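Local coordinates for protein putative oxidoreductase (Bacteroides fragilis NCTC 9343, PDB 3EOF) that probably acts as an FMN-dependent oxidoreductase of the nitroreductase family, working as a dimer with flavin mononucleotide bound, at residues 71-82 with 148-159. Numbering follows the deposited sequence.
Sequences APVVLTFCADFR and PELVFPITTVTV
Arg82 lies over Pro148 at about a right angle, with Pro148 CB 3.5 Å above one face of the guanidinium and offset toward its rim. Extended from CG to NE, Arg82 donates from NH1 a nearly straight hydrogen bond to Glu149 O (3.0 Å), which sits at the guanidinium edge, 9° out of plane. NE forms a salt bridge with Asp185 of the second subunit. Val151 and Asp80 lie side by side, pointing the same way; Val151 CG2 reaches Arg82 CB at 3.7 Å, while Asp80 OD2 hydrogen-bonds Ser45 OG and, on the second subunit, Tyr183 OH. Strands 73-80 and 151-159, their directions 137° apart, are antiparallel and central in the four-stranded nitroreductase sheet; the Thr155 side chain lies about 5 Å from bound FMN. Ile154 and Thr155 form a classic beta bulge facing Phe77, whose O accepts Ile154 N at 2.9 Å and, weakly, Thr155 N. Ile154 CB points toward strand 73-80, CG1 lying 3.7 Å from Ala79 CB. Phe77 slants across Val157, CE1 meeting Val157 CG2 at 3.7 Å. On the other sheet face, Val74 CG1 presses tightly on Thr156 CG2 at 3.4 Å. A water lies between Thr76 OG1 and Thr156 OG1, doubtfully close to the former; Thr156 OG1 also hydrogen-bonds Thr134 OG1.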
ATOM      1  N   ALA A  71       3.908  22.374   4.737  1.00 23.92           N
ATOM      2  CA  ALA A  71       3.068  22.063   3.569  1.00 22.42           C
ATOM      3  C   ALA A  71       1.707  22.721   3.729  1.00 22.49           C
ATOM      4  O   ALA A  71       1.211  22.835   4.837  1.00 21.60           O
ATOM      5  CB  ALA A  71       2.923  20.559   3.336  1.00 20.84           C
ATOM      6  N   PRO A  72       1.123  23.212   2.614  1.00 23.49           N
ATOM      7  CA  PRO A  72      -0.201  23.762   2.688  1.00 25.82           C
ATOM      8  C   PRO A  72      -1.256  22.711   3.059  1.00 26.39           C
ATOM      9  O   PRO A  72      -2.265  23.042   3.724  1.00 25.95           O
ATOM     10  CB  PRO A  72      -0.440  24.282   1.270  1.00 24.19           C
ATOM     11  CG  PRO A  72       0.411  23.505   0.425  1.00 25.15           C
ATOM     12  CD  PRO A  72       1.657  23.328   1.246  1.00 25.32           C
ATOM     13  N   VAL A  73      -1.005  21.463   2.655  1.00 25.09           N
ATOM     14  CA  VAL A  73      -1.909  20.333   2.903  1.00 22.86           C
ATOM     15  C   VAL A  73      -1.139  19.142   3.476  1.00 25.45           C
ATOM     16  O   VAL A  73      -0.049  18.793   3.001  1.00 26.12           O
ATOM     17  CB  VAL A  73      -2.633  19.888   1.586  1.00 20.09           C
ATOM     18  CG1 VAL A  73      -3.529  18.731   1.862  1.00 19.37           C
ATOM     19  CG2 VAL A  73      -3.404  21.079   0.964  1.00 17.03           C
ATOM     20  N   VAL A  74      -1.720  18.556   4.521  1.00 24.62           N
ATOM     21  CA  VAL A  74      -1.255  17.327   5.165  1.00 23.37           C
ATOM     22  C   VAL A  74      -2.438  16.382   5.072  1.00 23.60           C
ATOM     23  O   VAL A  74      -3.547  16.713   5.504  1.00 20.15           O
ATOM     24  CB  VAL A  74      -0.827  17.545   6.645  1.00 21.60           C
ATOM     25  CG1 VAL A  74      -0.329  16.243   7.272  1.00 16.37           C
ATOM     26  CG2 VAL A  74       0.243  18.613   6.686  1.00 18.70           C
ATOM     27  N   LEU A  75      -2.213  15.233   4.441  1.00 23.27           N
ATOM     28  CA  LEU A  75      -3.250  14.232   4.253  1.00 23.44           C
ATOM     29  C   LEU A  75      -2.926  13.008   5.025  1.00 22.33           C
ATOM     30  O   LEU A  75      -1.866  12.447   4.820  1.00 22.93           O
ATOM     31  CB  LEU A  75      -3.347  13.831   2.799  1.00 23.42           C
ATOM     32  CG  LEU A  75      -3.711  14.903   1.785  1.00 22.60           C
ATOM     33  CD1 LEU A  75      -3.615  14.259   0.415  1.00 18.66           C
ATOM     34  CD2 LEU A  75      -5.119  15.491   2.046  1.00 14.36           C
ATOM     35  N   THR A  76      -3.815  12.635   5.953  1.00 23.68           N
ATOM     36  CA  THR A  76      -3.695  11.408   6.746  1.00 23.77           C
ATOM     37  C   THR A  76      -4.619  10.375   6.117  1.00 25.98           C
ATOM     38  O   THR A  76      -5.850  10.511   6.193  1.00 25.52           O
ATOM     39  CB  THR A  76      -4.029  11.643   8.228  1.00 21.80           C
ATOM     40  OG1 THR A  76      -3.163  12.662   8.756  1.00 22.05           O
ATOM     41  CG2 THR A  76      -3.867  10.351   9.044  1.00 16.32           C
ATOM     42  N   PHE A  77      -4.014   9.389   5.435  1.00 26.15           N
ATOM     43  CA  PHE A  77      -4.735   8.261   4.838  1.00 24.57           C
ATOM     44  C   PHE A  77      -5.010   7.181   5.903  1.00 23.57           C
ATOM     45  O   PHE A  77      -4.097   6.553   6.436  1.00 18.55           O
ATOM     46  CB  PHE A  77      -3.944   7.699   3.676  1.00 22.24           C
ATOM     47  CG  PHE A  77      -3.782   8.669   2.552  1.00 21.92           C
ATOM     48  CD1 PHE A  77      -2.697   9.539   2.516  1.00 19.04           C
ATOM     49  CD2 PHE A  77      -4.708   8.715   1.529  1.00 21.44           C
ATOM     50  CE1 PHE A  77      -2.536  10.418   1.501  1.00 26.42           C
ATOM     51  CE2 PHE A  77      -4.561   9.591   0.513  1.00 21.52           C
ATOM     52  CZ  PHE A  77      -3.450  10.468   0.500  1.00 17.71           C
ATOM     53  N   CYS A  78      -6.290   6.970   6.193  1.00 24.03           N
ATOM     54  CA  CYS A  78      -6.731   6.025   7.200  1.00 23.79           C
ATOM     55  C   CYS A  78      -7.451   4.790   6.661  1.00 23.18           C
ATOM     56  O   CYS A  78      -8.328   4.901   5.778  1.00 21.21           O
ATOM     57  CB  CYS A  78      -7.706   6.731   8.143  1.00 26.23           C
ATOM     58  SG  CYS A  78      -7.037   8.212   8.843  1.00 26.53           S
ATOM     59  N   ALA A  79      -7.051   3.635   7.198  1.00 23.79           N
ATOM     60  CA  ALA A  79      -7.737   2.365   6.992  1.00 24.57           C
ATOM     61  C   ALA A  79      -9.094   2.621   7.657  1.00 23.78           C
ATOM     62  O   ALA A  79      -9.138   3.139   8.739  1.00 25.79           O
ATOM     63  CB  ALA A  79      -6.982   1.237   7.695  1.00 22.03           C
ATOM     64  N   ASP A  80     -10.195   2.290   7.003  1.00 23.52           N
ATOM     65  CA  ASP A  80     -11.517   2.590   7.565  1.00 22.54           C
ATOM     66  C   ASP A  80     -12.500   1.492   7.212  1.00 22.01           C
ATOM     67  O   ASP A  80     -12.914   1.347   6.053  1.00 21.34           O
ATOM     68  CB  ASP A  80     -11.985   3.945   7.027  1.00 22.93           C
ATOM     69  CG  ASP A  80     -13.305   4.439   7.611  1.00 27.26           C
ATOM     70  OD1 ASP A  80     -14.143   3.623   7.979  1.00 23.90           O
ATOM     71  OD2 ASP A  80     -13.513   5.680   7.641  1.00 22.22           O
ATOM     72  N   PHE A  81     -12.804   0.679   8.212  1.00 22.64           N
ATOM     73  CA  PHE A  81     -13.889  -0.313   8.125  1.00 22.01           C
ATOM     74  C   PHE A  81     -15.141   0.210   8.841  1.00 21.19           C
ATOM     75  O   PHE A  81     -16.217  -0.383   8.727  1.00 22.30           O
ATOM     76  CB  PHE A  81     -13.482  -1.701   8.671  1.00 20.48           C
ATOM     77  CG  PHE A  81     -13.395  -2.738   7.610  1.00 24.64           C
ATOM     78  CD1 PHE A  81     -14.563  -3.186   7.008  1.00 20.13           C
ATOM     79  CD2 PHE A  81     -12.203  -3.300   7.245  1.00 22.74           C
ATOM     80  CE1 PHE A  81     -14.532  -4.170   6.028  1.00 31.07           C
ATOM     81  CE2 PHE A  81     -12.163  -4.288   6.289  1.00 24.47           C
ATOM     82  CZ  PHE A  81     -13.330  -4.713   5.666  1.00 23.97           C
ATOM     83  N   ARG A  82     -15.005   1.358   9.507  1.00 19.90           N
ATOM     84  CA  ARG A  82     -16.091   1.950  10.255  1.00 21.54           C
ATOM     85  C   ARG A  82     -17.241   2.362   9.363  1.00 21.81           C
ATOM     86  O   ARG A  82     -18.412   2.075   9.669  1.00 22.39           O
ATOM     87  CB  ARG A  82     -15.620   3.179  11.015  1.00 21.94           C
ATOM     88  CG  ARG A  82     -16.745   3.797  11.851  1.00 26.52           C
ATOM     89  CD  ARG A  82     -16.209   4.852  12.734  1.00 26.57           C
ATOM     90  NE  ARG A  82     -17.207   5.275  13.700  1.00 24.95           N
ATOM     91  CZ  ARG A  82     -17.369   4.733  14.901  1.00 28.63           C
ATOM     92  NH1 ARG A  82     -16.617   3.717  15.308  1.00 28.15           N
ATOM     93  NH2 ARG A  82     -18.318   5.197  15.687  1.00 26.83           N
ATOM     94  N   PRO A 148     -12.219   7.245  15.244  1.00 24.75           N
ATOM     95  CA  PRO A 148     -12.924   6.340  16.093  1.00 26.78           C
ATOM     96  C   PRO A 148     -12.599   4.850  15.817  1.00 27.47           C
ATOM     97  O   PRO A 148     -11.704   4.530  15.034  1.00 28.23           O
ATOM     98  CB  PRO A 148     -14.394   6.675  15.765  1.00 26.20           C
ATOM     99  CG  PRO A 148     -14.403   7.080  14.421  1.00 29.66           C
ATOM    100  CD  PRO A 148     -13.055   7.660  14.096  1.00 28.34           C
ATOM    101  N   GLU A 149     -13.339   3.941  16.445  1.00 25.18           N
ATOM    102  CA  GLU A 149     -13.108   2.526  16.271  1.00 24.24           C
ATOM    103  C   GLU A 149     -13.262   2.102  14.795  1.00 24.34           C
ATOM    104  O   GLU A 149     -14.075   2.637  14.080  1.00 24.43           O
ATOM    105  CB  GLU A 149     -14.027   1.755  17.247  1.00 26.08           C
ATOM    106  CG  GLU A 149     -13.772   0.246  17.367  1.00 37.51           C
ATOM    107  CD  GLU A 149     -14.532  -0.400  18.527  1.00 30.71           C
ATOM    108  OE1 GLU A 149     -14.832   0.348  19.486  1.00 34.98           O
ATOM    109  OE2 GLU A 149     -14.783  -1.640  18.463  1.00 44.56           O
ATOM    110  N   LEU A 150     -12.427   1.156  14.366  1.00 22.00           N
ATOM    111  CA  LEU A 150     -12.343   0.649  13.000  1.00 22.53           C
ATOM    112  C   LEU A 150     -11.743   1.648  12.002  1.00 23.46           C
ATOM    113  O   LEU A 150     -11.870   1.485  10.767  1.00 24.52           O
ATOM    114  CB  LEU A 150     -13.673   0.082  12.535  1.00 21.82           C
ATOM    115  CG  LEU A 150     -14.193  -1.096  13.342  1.00 25.82           C
ATOM    116  CD1 LEU A 150     -15.484  -1.592  12.697  1.00 28.04           C
ATOM    117  CD2 LEU A 150     -13.158  -2.203  13.459  1.00 26.37           C
ATOM    118  N   VAL A 151     -11.044   2.653  12.548  1.00 21.86           N
ATOM    119  CA  VAL A 151     -10.303   3.661  11.765  1.00 22.70           C
ATOM    120  C   VAL A 151      -8.911   3.694  12.365  1.00 22.76           C
ATOM    121  O   VAL A 151      -8.754   3.755  13.572  1.00 27.68           O
ATOM    122  CB  VAL A 151     -10.923   5.080  11.764  1.00 24.57           C
ATOM    123  CG1 VAL A 151     -10.131   5.994  10.833  1.00 21.41           C
ATOM    124  CG2 VAL A 151     -12.454   5.040  11.320  1.00 15.53           C
ATOM    125  N   PHE A 152      -7.919   3.588  11.493  1.00 24.04           N
ATOM    126  CA  PHE A 152      -6.550   3.520  11.883  1.00 23.29           C
ATOM    127  C   PHE A 152      -5.691   4.304  10.873  1.00 22.00           C
ATOM    128  O   PHE A 152      -5.802   4.087   9.659  1.00 21.84           O
ATOM    129  CB  PHE A 152      -6.122   2.019  11.941  1.00 23.86           C
ATOM    130  CG  PHE A 152      -4.798   1.816  12.632  1.00 27.09           C
ATOM    131  CD1 PHE A 152      -3.611   2.100  11.974  1.00 23.61           C
ATOM    132  CD2 PHE A 152      -4.745   1.385  13.945  1.00 23.24           C
ATOM    133  CE1 PHE A 152      -2.383   1.989  12.619  1.00 32.48           C
ATOM    134  CE2 PHE A 152      -3.527   1.265  14.597  1.00 29.50           C
ATOM    135  CZ  PHE A 152      -2.338   1.564  13.917  1.00 27.46           C
ATOM    136  N   PRO A 153      -4.819   5.214  11.352  1.00 20.27           N
ATOM    137  CA  PRO A 153      -4.001   5.974  10.420  1.00 18.39           C
ATOM    138  C   PRO A 153      -2.881   5.118   9.859  1.00 19.63           C
ATOM    139  O   PRO A 153      -2.140   4.475  10.617  1.00 19.50           O
ATOM    140  CB  PRO A 153      -3.440   7.079  11.287  1.00 17.48           C
ATOM    141  CG  PRO A 153      -3.294   6.451  12.618  1.00 16.28           C
ATOM    142  CD  PRO A 153      -4.507   5.588  12.757  1.00 17.33           C
ATOM    143  N   ILE A 154      -2.826   5.039   8.528  1.00 20.95           N
ATOM    144  CA  ILE A 154      -1.853   4.196   7.830  1.00 22.75           C
ATOM    145  C   ILE A 154      -0.626   5.006   7.454  1.00 25.08           C
ATOM    146  O   ILE A 154       0.493   4.696   7.895  1.00 25.06           O
ATOM    147  CB  ILE A 154      -2.479   3.502   6.575  1.00 24.56           C
ATOM    148  CG1 ILE A 154      -3.561   2.508   7.046  1.00 24.77           C
ATOM    149  CG2 ILE A 154      -1.430   2.726   5.742  1.00 20.30           C
ATOM    150  CD1 ILE A 154      -3.092   1.488   8.055  1.00 22.85           C
ATOM    151  N   THR A 155      -0.809   6.004   6.613  1.00 25.41           N
ATOM    152  CA  THR A 155       0.293   6.902   6.293  1.00 26.40           C
ATOM    153  C   THR A 155      -0.204   8.348   6.123  1.00 25.52           C
ATOM    154  O   THR A 155      -1.399   8.588   6.025  1.00 25.97           O
ATOM    155  CB  THR A 155       1.108   6.480   5.095  1.00 28.72           C
ATOM    156  OG1 THR A 155       2.315   7.274   5.065  1.00 33.03           O
ATOM    157  CG2 THR A 155       0.305   6.669   3.838  1.00 23.43           C
ATOM    158  N   THR A 156       0.753   9.281   6.128  1.00 21.60           N
ATOM    159  CA  THR A 156       0.499  10.699   6.022  1.00 20.16           C
ATOM    160  C   THR A 156       1.373  11.239   4.941  1.00 22.82           C
ATOM    161  O   THR A 156       2.522  10.843   4.836  1.00 24.89           O
ATOM    162  CB  THR A 156       0.833  11.421   7.336  1.00 21.91           C
ATOM    163  OG1 THR A 156       0.100  10.769   8.381  1.00 21.02           O
ATOM    164  CG2 THR A 156       0.422  12.924   7.241  1.00 21.40           C
ATOM    165  N   VAL A 157       0.801  12.115   4.118  1.00 23.39           N
ATOM    166  CA  VAL A 157       1.506  12.736   3.032  1.00 22.40           C
ATOM    167  C   VAL A 157       1.371  14.234   3.128  1.00 24.78           C
ATOM    168  O   VAL A 157       0.263  14.772   3.188  1.00 26.43           O
ATOM    169  CB  VAL A 157       0.934  12.258   1.712  1.00 22.21           C
ATOM    170  CG1 VAL A 157       1.504  12.997   0.499  1.00 19.42           C
ATOM    171  CG2 VAL A 157       1.151  10.761   1.586  1.00 22.24           C
ATOM    172  N   THR A 158       2.519  14.903   3.138  1.00 25.62           N
ATOM    173  CA  THR A 158       2.610  16.369   3.073  1.00 23.36           C
ATOM    174  C   THR A 158       2.698  16.690   1.565  1.00 23.54           C
ATOM    175  O   THR A 158       3.427  16.035   0.829  1.00 24.15           O
ATOM    176  CB  THR A 158       3.782  16.858   3.903  1.00 23.03           C
ATOM    177  OG1 THR A 158       5.005  16.297   3.397  1.00 20.25           O
ATOM    178  CG2 THR A 158       3.560  16.416   5.411  1.00 18.29           C
ATOM    179  N   VAL A 159       1.883  17.637   1.125  1.00 23.97           N
ATOM    180  CA  VAL A 159       1.725  17.995  -0.275  1.00 23.87           C
ATOM    181  C   VAL A 159       1.827  19.514  -0.428  1.00 24.50           C
ATOM    182  O   VAL A 159       1.276  20.280   0.396  1.00 21.74           O
ATOM    183  CB  VAL A 159       0.263  17.731  -0.831  1.00 26.62           C
ATOM    184  CG1 VAL A 159       0.315  17.494  -2.323  1.00 23.84           C
ATOM    185  CG2 VAL A 159      -0.436  16.632  -0.126  1.00 27.48           C
TER
HETATM  186  O   HOH W   1      -1.224  12.423  10.314  1.00 24.45           O